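Local atomic coordinates of putative immunoglobulin A1 protease (PDB entry 3N6Z), a protein that is of unproven function but is considered a possible protease of immunoglobulin A1, built mainly as a parallel beta-solenoid. Residues 12-16 against 56-62; 75-81 against 107-112; 169-173 against 359-363. One frame throughout, in Å; residues are numbered along the deposited sequence.

Contact 1 (12-16 against 56-62); sequences SYTRV and TQIRNMR
The phenol of Tyr13 and the side chain of Thr14 fasten an irregular N-terminal segment, 12-16, onto 56-62, where helix 55-58 gives way through a type I beta turn (Ile58 to Met61) to helix 61-64 at the N-terminal end of a parallel beta-solenoid. Hydrogen bonds come first. Tyr13 OH donates to Arg59 O, and the same oxygen accepts from Arg62, which takes it side-on with two nitrogens. Both donors keep the hydroxyl near the guanidinium plane: Arg62 NH2 lies 2.8 Å from Tyr13 OH, and Arg62 NE is the second donor. Asp86 has both arginines as partners: its carboxylate forms a salt bridge with Arg59 and its backbone O accepts from Arg62 NH2. The Asn60 amide works at both ends. Asn60 OD1 accepts from Thr14 OG1 at 2.8 Å, and ND2 donates to Val16 O at 3.0 Å, reaching that oxygen from above its carbonyl plane; ND2 also serves Leu38 O. A water bound to Asn60 OD1 accepts from Tyr13 N.

Apolar contact fills in between these bonds. Val16 CG1 is turned anti to the backbone N (chi1 161°) and rests on Gln57 CG at 3.9 Å, while CG2 and CB press tightly on Thr56 CG2. That methyl also touches Thr14 OG1. The methyl CG2 of Thr14 meets two flat groups: it sits 3.7 Å above the centre of the Tyr13 ring and touches one face of the Arg59 guanidinium, nearest NH1 at 3.8 Å.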
loop_
_atom_site.group_PDB
_atom_site.type_symbol
_atom_site.label_atom_id
_atom_site.label_comp_id
_atom_site.label_asym_id
_atom_site.label_seq_id
_atom_site.Cartn_x
_atom_site.Cartn_y
_atom_site.Cartn_z
ATOM N N SER A 12 -19.212 -7.271 -23.053
ATOM C CA SER A 12 -17.915 -7.587 -22.405
ATOM C C SER A 12 -16.745 -7.513 -23.381
ATOM O O SER A 12 -16.874 -7.937 -24.532
ATOM C CB SER A 12 -17.934 -8.991 -21.750
ATOM O OG SER A 12 -17.713 -10.061 -22.656
ATOM N N TYR A 13 -15.599 -6.991 -22.913
ATOM C CA TYR A 13 -14.343 -7.153 -23.663
ATOM C C TYR A 13 -13.613 -8.444 -23.397
ATOM O O TYR A 13 -12.605 -8.703 -24.057
ATOM C CB TYR A 13 -13.364 -6.009 -23.457
ATOM C CG TYR A 13 -12.555 -5.990 -22.196
ATOM C CD1 TYR A 13 -13.134 -5.598 -20.990
ATOM C CD2 TYR A 13 -11.197 -6.295 -22.214
ATOM C CE1 TYR A 13 -12.411 -5.543 -19.851
ATOM C CE2 TYR A 13 -10.444 -6.230 -21.067
ATOM C CZ TYR A 13 -11.048 -5.881 -19.900
ATOM O OH TYR A 13 -10.252 -5.818 -18.779
ATOM N N THR A 14 -14.054 -9.194 -22.374
ATOM C CA THR A 14 -13.460 -10.496 -22.009
ATOM C C THR A 14 -14.385 -11.648 -22.488
ATOM O O THR A 14 -15.502 -11.406 -23.039
ATOM C CB THR A 14 -13.280 -10.605 -20.483
ATOM O OG1 THR A 14 -14.564 -10.714 -19.881
ATOM C CG2 THR A 14 -12.564 -9.365 -19.849
ATOM N N ARG A 15 -13.927 -12.888 -22.259
ATOM C CA ARG A 15 -14.695 -14.085 -22.639
ATOM C C ARG A 15 -15.855 -14.426 -21.691
ATOM O O ARG A 15 -16.633 -15.348 -21.975
ATOM C CB ARG A 15 -13.768 -15.306 -22.795
ATOM C CG ARG A 15 -13.136 -15.797 -21.499
ATOM C CD ARG A 15 -12.170 -16.951 -21.769
ATOM N NE ARG A 15 -11.438 -17.336 -20.559
ATOM C CZ ARG A 15 -10.342 -16.733 -20.089
ATOM N NH1 ARG A 15 -9.816 -15.684 -20.750
ATOM N NH2 ARG A 15 -9.762 -17.193 -18.958
ATOM N N VAL A 16 -15.982 -13.691 -20.574
ATOM C CA VAL A 16 -17.112 -13.865 -19.626
ATOM C C VAL A 16 -17.946 -12.599 -19.706
ATOM O O VAL A 16 -17.366 -11.519 -19.488
ATOM C CB VAL A 16 -16.657 -14.072 -18.142
ATOM C CG1 VAL A 16 -17.812 -13.779 -17.118
ATOM C CG2 VAL A 16 -16.062 -15.488 -17.976
ATOM N N THR A 56 -11.226 -13.589 -15.190
ATOM C CA THR A 56 -11.930 -12.981 -16.313
ATOM C C THR A 56 -12.924 -11.950 -15.756
ATOM O O THR A 56 -13.044 -10.824 -16.265
ATOM C CB THR A 56 -12.667 -14.014 -17.123
ATOM O OG1 THR A 56 -11.745 -15.000 -17.586
ATOM C CG2 THR A 56 -13.372 -13.376 -18.328
ATOM N N GLN A 57 -13.601 -12.320 -14.675
ATOM C CA GLN A 57 -14.492 -11.387 -13.991
ATOM C C GLN A 57 -13.735 -10.185 -13.395
ATOM O O GLN A 57 -14.231 -9.053 -13.431
ATOM C CB GLN A 57 -15.360 -12.117 -12.965
ATOM C CG GLN A 57 -16.351 -13.099 -13.598
ATOM C CD GLN A 57 -17.193 -13.860 -12.603
ATOM O OE1 GLN A 57 -17.065 -13.688 -11.425
ATOM N NE2 GLN A 57 -18.027 -14.758 -13.096
ATOM N N ILE A 58 -12.568 -10.404 -12.812
ATOM C CA ILE A 58 -11.828 -9.285 -12.280
ATOM C C ILE A 58 -11.436 -8.297 -13.391
ATOM O O ILE A 58 -11.399 -7.071 -13.163
ATOM C CB ILE A 58 -10.610 -9.718 -11.391
ATOM C CG1 ILE A 58 -10.438 -8.762 -10.206
ATOM C CG2 ILE A 58 -9.341 -9.844 -12.177
ATOM C CD1 ILE A 58 -9.486 -9.291 -9.135
ATOM N N ARG A 59 -11.219 -8.805 -14.595
ATOM C CA ARG A 59 -10.940 -7.961 -15.757
ATOM C C ARG A 59 -12.174 -7.215 -16.273
ATOM O O ARG A 59 -12.030 -6.305 -17.063
ATOM C CB ARG A 59 -10.270 -8.779 -16.856
ATOM C CG ARG A 59 -8.859 -9.206 -16.444
ATOM C CD ARG A 59 -8.310 -10.353 -17.263
ATOM N NE ARG A 59 -8.215 -9.954 -18.655
ATOM C CZ ARG A 59 -8.865 -10.559 -19.659
ATOM N NH1 ARG A 59 -9.575 -11.681 -19.466
ATOM N NH2 ARG A 59 -8.763 -10.064 -20.877
ATOM N N ASN A 60 -13.358 -7.547 -15.795
ATOM C CA ASN A 60 -14.583 -6.816 -16.139
ATOM C C ASN A 60 -14.851 -5.617 -15.232
ATOM O O ASN A 60 -15.748 -4.825 -15.515
ATOM C CB ASN A 60 -15.827 -7.732 -16.182
ATOM C CG ASN A 60 -15.761 -8.755 -17.314
ATOM O OD1 ASN A 60 -15.163 -8.484 -18.375
ATOM N ND2 ASN A 60 -16.376 -9.931 -17.098
HETATM N N MSE A 61 -14.069 -5.457 -14.147
HETATM C CA MSE A 61 -14.299 -4.335 -13.227
HETATM C C MSE A 61 -14.290 -3.006 -13.995
HETATM O O MSE A 61 -15.118 -2.137 -13.737
HETATM C CB MSE A 61 -13.259 -4.286 -12.118
HETATM C CG MSE A 61 -13.316 -5.463 -11.164
HETATM SE SE MSE A 61 -11.914 -5.402 -9.843
HETATM C CE MSE A 61 -12.537 -3.808 -8.888
ATOM N N ARG A 62 -13.307 -2.826 -14.867
ATOM C CA ARG A 62 -13.166 -1.538 -15.557
ATOM C C ARG A 62 -14.397 -1.168 -16.374
ATOM O O ARG A 62 -14.717 0.020 -16.551
ATOM C CB ARG A 62 -11.940 -1.558 -16.443
ATOM C CG ARG A 62 -11.956 -2.597 -17.528
ATOM C CD ARG A 62 -10.746 -2.232 -18.397
ATOM N NE ARG A 62 -9.863 -3.313 -18.714
ATOM C CZ ARG A 62 -8.530 -3.208 -18.905
ATOM N NH1 ARG A 62 -7.808 -2.062 -18.708
ATOM N NH2 ARG A 62 -7.900 -4.318 -19.249
HETATM O O HOH W 1 -16.036 -6.252 -19.981
#

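Contact 2 (75-81 against 107-112); sequences LGADIDM and HVIKNF
His107 lays one face of its imidazole over the backbone of Gly76 and Ala77, with Ala77 N above the ring centre, while the ring edge meets Asp78 OD1. That carboxylate oxygen is gripped several times: Val108 N donates to it at 2.9 Å from above the carboxylate plane, a bound water donates too, and His107 ND1 adds a weak bond of 3.4 Å. An alanine in place of His107 would probably uncover the Gly76-Ala77 peptide and cost Asp78 OD1 its weak imidazole bond, leaving Val108 N and the water to hold it.

Beyond this corner the backbones pair as neighbouring parallel strands, 79-80 and 107-110, at the N-terminal edge of one face of the beta-solenoid. Ile79 N donates to Val108 O, Ile79 O accepts from Lys110 N at 2.7 Å, and Met81 N continues to Lys110 O. Ile79 and Ile109 project from one side, Asp80 and Lys110 from the other.

On the isoleucine side, Ile109 at chi1 -61° spreads its branches: CG1 packs against Leu75 CD1 at 3.9 Å, and CG2, anti to the backbone N, meets SE of the selenomethionine Met81 at 3.5 Å. The same selenium lies obliquely beside the Phe112 ring in a Met-aromatic contact, 3.7 Å from CD1. Ile58 of helix 55-58 touches Ile79, Met81 and Ile109, and Trp87 and Phe122 are set edge-to-face with Phe112.

On the polar side, Asn111 ND2 donates to Asp80 OD1 at 2.9 Å, the oxygen being near the amide plane; Ala82 N holds that oxygen as well. Lys110 NZ forms a salt bridge with Glu363.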
loop_
_atom_site.group_PDB
_atom_site.type_symbol
_atom_site.label_atom_id
_atom_site.label_comp_id
_atom_site.label_asym_id
_atom_site.label_seq_id
_atom_site.Cartn_x
_atom_site.Cartn_y
_atom_site.Cartn_z
ATOM N N LEU A 75 -14.822 -10.045 -3.688
ATOM C CA LEU A 75 -14.315 -11.354 -4.118
ATOM C C LEU A 75 -15.093 -12.462 -3.437
ATOM O O LEU A 75 -15.295 -12.409 -2.211
ATOM C CB LEU A 75 -12.836 -11.540 -3.780
ATOM C CG LEU A 75 -11.855 -10.525 -4.403
ATOM C CD1 LEU A 75 -10.417 -10.896 -4.006
ATOM C CD2 LEU A 75 -12.009 -10.522 -5.941
ATOM N N GLY A 76 -15.456 -13.470 -4.213
ATOM C CA GLY A 76 -16.101 -14.697 -3.692
ATOM C C GLY A 76 -15.201 -15.914 -3.728
ATOM O O GLY A 76 -15.636 -17.010 -3.348
ATOM N N ALA A 77 -13.959 -15.721 -4.152
ATOM C CA ALA A 77 -12.934 -16.770 -4.269
ATOM C C ALA A 77 -11.579 -16.084 -4.365
ATOM O O ALA A 77 -11.488 -14.900 -4.706
ATOM C CB ALA A 77 -13.176 -17.617 -5.538
ATOM N N ASP A 78 -10.510 -16.847 -4.148
ATOM C CA ASP A 78 -9.176 -16.385 -4.517
ATOM C C ASP A 78 -9.143 -16.244 -6.042
ATOM O O ASP A 78 -9.814 -16.981 -6.754
ATOM C CB ASP A 78 -8.074 -17.376 -4.111
ATOM C CG ASP A 78 -7.884 -17.518 -2.594
ATOM O OD1 ASP A 78 -8.386 -16.665 -1.822
ATOM O OD2 ASP A 78 -7.237 -18.494 -2.212
ATOM N N ILE A 79 -8.357 -15.286 -6.514
ATOM C CA ILE A 79 -8.267 -14.955 -7.927
ATOM C C ILE A 79 -6.816 -15.079 -8.357
ATOM O O ILE A 79 -5.952 -14.392 -7.820
ATOM C CB ILE A 79 -8.770 -13.537 -8.240
ATOM C CG1 ILE A 79 -10.167 -13.331 -7.642
ATOM C CG2 ILE A 79 -8.717 -13.286 -9.794
ATOM C CD1 ILE A 79 -11.291 -14.182 -8.242
ATOM N N ASP A 80 -6.535 -15.935 -9.307
ATOM C CA ASP A 80 -5.164 -16.071 -9.822
ATOM C C ASP A 80 -5.132 -15.409 -11.194
ATOM O O ASP A 80 -5.777 -15.880 -12.139
ATOM C CB ASP A 80 -4.736 -17.537 -9.884
ATOM C CG ASP A 80 -3.271 -17.705 -10.221
ATOM O OD1 ASP A 80 -2.692 -16.816 -10.883
ATOM O OD2 ASP A 80 -2.705 -18.763 -9.859
HETATM N N MSE A 81 -4.367 -14.310 -11.268
HETATM C CA MSE A 81 -4.246 -13.493 -12.467
HETATM C C MSE A 81 -3.089 -13.893 -13.387
HETATM O O MSE A 81 -2.716 -13.136 -14.300
HETATM C CB MSE A 81 -4.168 -12.020 -12.079
HETATM C CG MSE A 81 -5.474 -11.509 -11.452
HETATM SE SE MSE A 81 -5.439 -9.624 -11.002
HETATM C CE MSE A 81 -5.560 -8.968 -12.846
ATOM N N HIS A 107 -9.905 -13.152 0.850
ATOM C CA HIS A 107 -9.322 -13.887 -0.253
ATOM C C HIS A 107 -8.057 -13.198 -0.753
ATOM O O HIS A 107 -7.768 -12.036 -0.423
ATOM C CB HIS A 107 -10.324 -14.042 -1.407
ATOM C CG HIS A 107 -11.569 -14.757 -1.023
ATOM N ND1 HIS A 107 -11.633 -16.120 -0.866
ATOM C CD2 HIS A 107 -12.806 -14.289 -0.764
ATOM C CE1 HIS A 107 -12.869 -16.453 -0.518
ATOM N NE2 HIS A 107 -13.601 -15.366 -0.455
ATOM N N VAL A 108 -7.327 -13.929 -1.588
ATOM C CA VAL A 108 -6.102 -13.401 -2.193
ATOM C C VAL A 108 -6.235 -13.294 -3.707
ATOM O O VAL A 108 -6.947 -14.071 -4.354
ATOM C CB VAL A 108 -4.842 -14.202 -1.802
ATOM C CG1 VAL A 108 -4.616 -14.128 -0.260
ATOM C CG2 VAL A 108 -4.888 -15.614 -2.322
ATOM N N ILE A 109 -5.532 -12.312 -4.249
ATOM C CA ILE A 109 -5.318 -12.107 -5.669
ATOM C C ILE A 109 -3.853 -12.461 -5.930
ATOM O O ILE A 109 -2.926 -11.810 -5.390
ATOM C CB ILE A 109 -5.595 -10.669 -6.086
ATOM C CG1 ILE A 109 -7.047 -10.281 -5.800
ATOM C CG2 ILE A 109 -5.289 -10.460 -7.598
ATOM C CD1 ILE A 109 -7.376 -8.809 -5.973
ATOM N N LYS A 110 -3.616 -13.489 -6.712
ATOM C CA LYS A 110 -2.270 -14.022 -6.968
ATOM C C LYS A 110 -1.766 -13.617 -8.339
ATOM O O LYS A 110 -2.522 -13.548 -9.316
ATOM C CB LYS A 110 -2.264 -15.568 -6.880
ATOM C CG LYS A 110 -2.736 -16.149 -5.611
ATOM C CD LYS A 110 -2.362 -17.647 -5.484
ATOM C CE LYS A 110 -0.861 -17.869 -5.427
ATOM N NZ LYS A 110 -0.529 -19.198 -4.793
ATOM N N ASN A 111 -0.451 -13.400 -8.434
ATOM C CA ASN A 111 0.233 -13.242 -9.730
ATOM C C ASN A 111 -0.268 -12.036 -10.534
ATOM O O ASN A 111 -0.308 -12.062 -11.764
ATOM C CB ASN A 111 0.136 -14.562 -10.540
ATOM C CG ASN A 111 0.700 -15.737 -9.765
ATOM O OD1 ASN A 111 1.741 -15.607 -9.111
ATOM N ND2 ASN A 111 0.005 -16.868 -9.788
ATOM N N PHE A 112 -0.685 -10.993 -9.828
ATOM C CA PHE A 112 -1.072 -9.735 -10.454
ATOM C C PHE A 112 0.148 -9.007 -10.996
ATOM O O PHE A 112 1.126 -8.842 -10.283
ATOM C CB PHE A 112 -1.821 -8.861 -9.435
ATOM C CG PHE A 112 -1.994 -7.434 -9.861
ATOM C CD1 PHE A 112 -2.681 -7.133 -11.019
ATOM C CD2 PHE A 112 -1.531 -6.387 -9.079
ATOM C CE1 PHE A 112 -2.845 -5.821 -11.427
ATOM C CE2 PHE A 112 -1.688 -5.046 -9.474
ATOM C CZ PHE A 112 -2.367 -4.772 -10.653
HETATM O O HOH W 2 -9.191 -17.692 0.543
#

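Contact 3 (169-173 against 359-363); sequences VNCYT and FQWSE
Asn170 meets the C-terminal tail through its backbone: its carbonyl oxygen lies at the edge of the Trp361 indole, in the ring plane, 3.3 Å from CZ2. Its carbonyl carbon is also touched by Phe359 CE2. The Asn170 amide is engaged elsewhere, with ND2 donating to Asn132. At Cys171 the side chain starts away from the tail, and again the main chain does the touching, with Phe359 CZ placing its ring edge 3.5 Å from Cys171 O.

Tyr172 carries most of the remaining contact. Its CG stands between the backbone N and the carbonyl carbon (chi1 78°), which sends the ring out toward the tail. There it joins Phe359 and Trp361 in an aromatic cluster. Tyr172 CD2 approaches Phe359 CD2 at 3.8 Å with the two ring planes steeply inclined, 82° apart, but the arrangement is oblique. Trp361 CZ3 comes up at the edge of the tyrosine ring, 3.9 Å from CE2. Ser362 OG also lies close to CE2. At the far end of the ring, Tyr172 OH accepts from Glu363 N at 3.0 Å, and a water joins this hydroxyl to Glu363 O of the terminal carboxylate. The last residue is thereby held through its main chain at both ends.

What sets the tail up is a type I beta turn from Phe359 to Ser362. It is closed by Ser362 N on Phe359 O and braced by Phe359 N, which donates to Ser362 OG at 2.9 Å. Within it, Phe359 CD2 lies over one face of the indole.

Strand 172-174 runs between strands 133-136 and 204-206 in one face of the parallel beta-solenoid. The tail, arriving from strand 358-359 after helix 334-344, lies against this face, where Tyr205 stacks on Tyr172, meets Phe359 edge-to-face and is hydrogen-bonded to Ser362 OG.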
loop_
_atom_site.group_PDB
_atom_site.type_symbol
_atom_site.label_atom_id
_atom_site.label_comp_id
_atom_site.label_asym_id
_atom_site.label_seq_id
_atom_site.Cartn_x
_atom_site.Cartn_y
_atom_site.Cartn_z
ATOM N N VAL A 169 -7.476 -1.271 4.488
ATOM C CA VAL A 169 -7.600 -1.847 5.820
ATOM C C VAL A 169 -7.582 -3.397 5.723
ATOM O O VAL A 169 -8.292 -3.981 4.885
ATOM C CB VAL A 169 -8.895 -1.322 6.498
ATOM C CG1 VAL A 169 -9.042 -1.871 7.890
ATOM C CG2 VAL A 169 -8.893 0.220 6.530
ATOM N N ASN A 170 -6.845 -4.049 6.611
ATOM C CA ASN A 170 -6.823 -5.518 6.659
ATOM C C ASN A 170 -6.387 -6.110 5.315
ATOM O O ASN A 170 -7.022 -7.035 4.793
ATOM C CB ASN A 170 -8.170 -6.140 7.075
ATOM C CG ASN A 170 -8.802 -5.496 8.270
ATOM O OD1 ASN A 170 -8.152 -4.981 9.180
ATOM N ND2 ASN A 170 -10.137 -5.521 8.269
ATOM N N CYS A 171 -5.319 -5.555 4.745
ATOM C CA CYS A 171 -4.795 -6.021 3.475
ATOM C C CYS A 171 -3.305 -6.338 3.577
ATOM O O CYS A 171 -2.620 -5.868 4.481
ATOM C CB CYS A 171 -5.017 -4.993 2.355
ATOM S SG CYS A 171 -6.733 -4.684 1.950
ATOM N N TYR A 172 -2.790 -7.078 2.606
ATOM C CA TYR A 172 -1.368 -7.331 2.531
ATOM C C TYR A 172 -0.916 -7.501 1.115
ATOM O O TYR A 172 -1.722 -7.789 0.214
ATOM C CB TYR A 172 -0.967 -8.529 3.394
ATOM C CG TYR A 172 -1.254 -9.921 2.845
ATOM C CD1 TYR A 172 -0.294 -10.597 2.110
ATOM C CD2 TYR A 172 -2.426 -10.592 3.177
ATOM C CE1 TYR A 172 -0.497 -11.929 1.707
ATOM C CE2 TYR A 172 -2.654 -11.915 2.756
ATOM C CZ TYR A 172 -1.681 -12.576 2.050
ATOM O OH TYR A 172 -1.877 -13.897 1.681
ATOM N N THR A 173 0.384 -7.303 0.910
ATOM C CA THR A 173 1.027 -7.534 -0.371
ATOM C C THR A 173 2.343 -8.266 -0.234
ATOM O O THR A 173 3.080 -8.116 0.756
ATOM C CB THR A 173 1.272 -6.242 -1.174
ATOM O OG1 THR A 173 2.270 -5.472 -0.516
ATOM C CG2 THR A 173 -0.010 -5.405 -1.308
ATOM N N PHE A 359 -1.840 -12.761 8.604
ATOM C CA PHE A 359 -3.222 -12.804 9.015
ATOM C C PHE A 359 -3.647 -14.243 9.181
ATOM O O PHE A 359 -3.090 -15.152 8.553
ATOM C CB PHE A 359 -4.164 -12.130 7.994
ATOM C CG PHE A 359 -3.878 -10.668 7.718
ATOM C CD1 PHE A 359 -3.316 -9.818 8.647
ATOM C CD2 PHE A 359 -4.250 -10.155 6.493
ATOM C CE1 PHE A 359 -3.120 -8.479 8.354
ATOM C CE2 PHE A 359 -4.095 -8.813 6.193
ATOM C CZ PHE A 359 -3.498 -7.996 7.126
ATOM N N GLN A 360 -4.717 -14.427 9.938
ATOM C CA GLN A 360 -5.264 -15.764 10.132
ATOM C C GLN A 360 -5.714 -16.386 8.813
ATOM O O GLN A 360 -5.679 -17.603 8.662
ATOM C CB GLN A 360 -6.365 -15.705 11.168
ATOM C CG GLN A 360 -5.720 -15.498 12.546
ATOM C CD GLN A 360 -6.673 -15.284 13.652
ATOM O OE1 GLN A 360 -7.757 -15.861 13.662
ATOM N NE2 GLN A 360 -6.289 -14.433 14.618
ATOM N N TRP A 361 -6.087 -15.543 7.844
ATOM C CA TRP A 361 -6.534 -15.966 6.516
ATOM C C TRP A 361 -5.484 -15.827 5.404
ATOM O O TRP A 361 -5.769 -16.118 4.258
ATOM C CB TRP A 361 -7.788 -15.211 6.137
ATOM C CG TRP A 361 -7.751 -13.734 6.236
ATOM C CD1 TRP A 361 -8.177 -12.998 7.283
ATOM C CD2 TRP A 361 -7.321 -12.784 5.224
ATOM N NE1 TRP A 361 -8.026 -11.647 7.018
ATOM C CE2 TRP A 361 -7.541 -11.493 5.752
ATOM C CE3 TRP A 361 -6.820 -12.903 3.925
ATOM C CZ2 TRP A 361 -7.247 -10.320 5.033
ATOM C CZ3 TRP A 361 -6.534 -11.760 3.214
ATOM C CH2 TRP A 361 -6.746 -10.473 3.780
ATOM N N SER A 362 -4.265 -15.399 5.724
ATOM C CA SER A 362 -3.210 -15.288 4.727
ATOM C C SER A 362 -2.936 -16.629 4.090
ATOM O O SER A 362 -2.981 -17.680 4.761
ATOM C CB SER A 362 -1.925 -14.704 5.334
ATOM O OG SER A 362 -2.110 -13.375 5.813
ATOM N N GLU A 363 -2.677 -16.604 2.787
ATOM C CA GLU A 363 -2.278 -17.807 2.080
ATOM C C GLU A 363 -0.951 -18.331 2.647
ATOM O O GLU A 363 -0.035 -17.565 2.978
ATOM C CB GLU A 363 -2.168 -17.566 0.574
ATOM C CG GLU A 363 -2.010 -18.873 -0.176
ATOM C CD GLU A 363 -1.972 -18.744 -1.664
ATOM O OE1 GLU A 363 -1.008 -18.150 -2.173
ATOM O OE2 GLU A 363 -2.857 -19.326 -2.331
ATOM O OXT GLU A 363 -0.791 -19.564 2.784
HETATM O O HOH W 3 0.507 -15.210 1.791
#

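In the fold
The three contacts follow one another along the solenoid from its N-terminal end. Contacts 1 and 2, with centres about 14 Å apart, are joined by Ile58: its CD1 reaches Ile109 CD1 at 3.8 Å, bringing helix 55-58 against strand 107-110. Contacts 2 and 3 lie about 12 Å apart between centres and share a sheet, in which strand 133-136 separates 107-110 from 172-174. They meet through the salt bridge of Lys110 NZ with Glu363 OE1, 2.9 Å long, and through Val108 CG1 against Tyr172 OH. Contacts 1 and 3 stay about 12 Å apart at their nearest atoms. No catalytic site is identified to which they could be related.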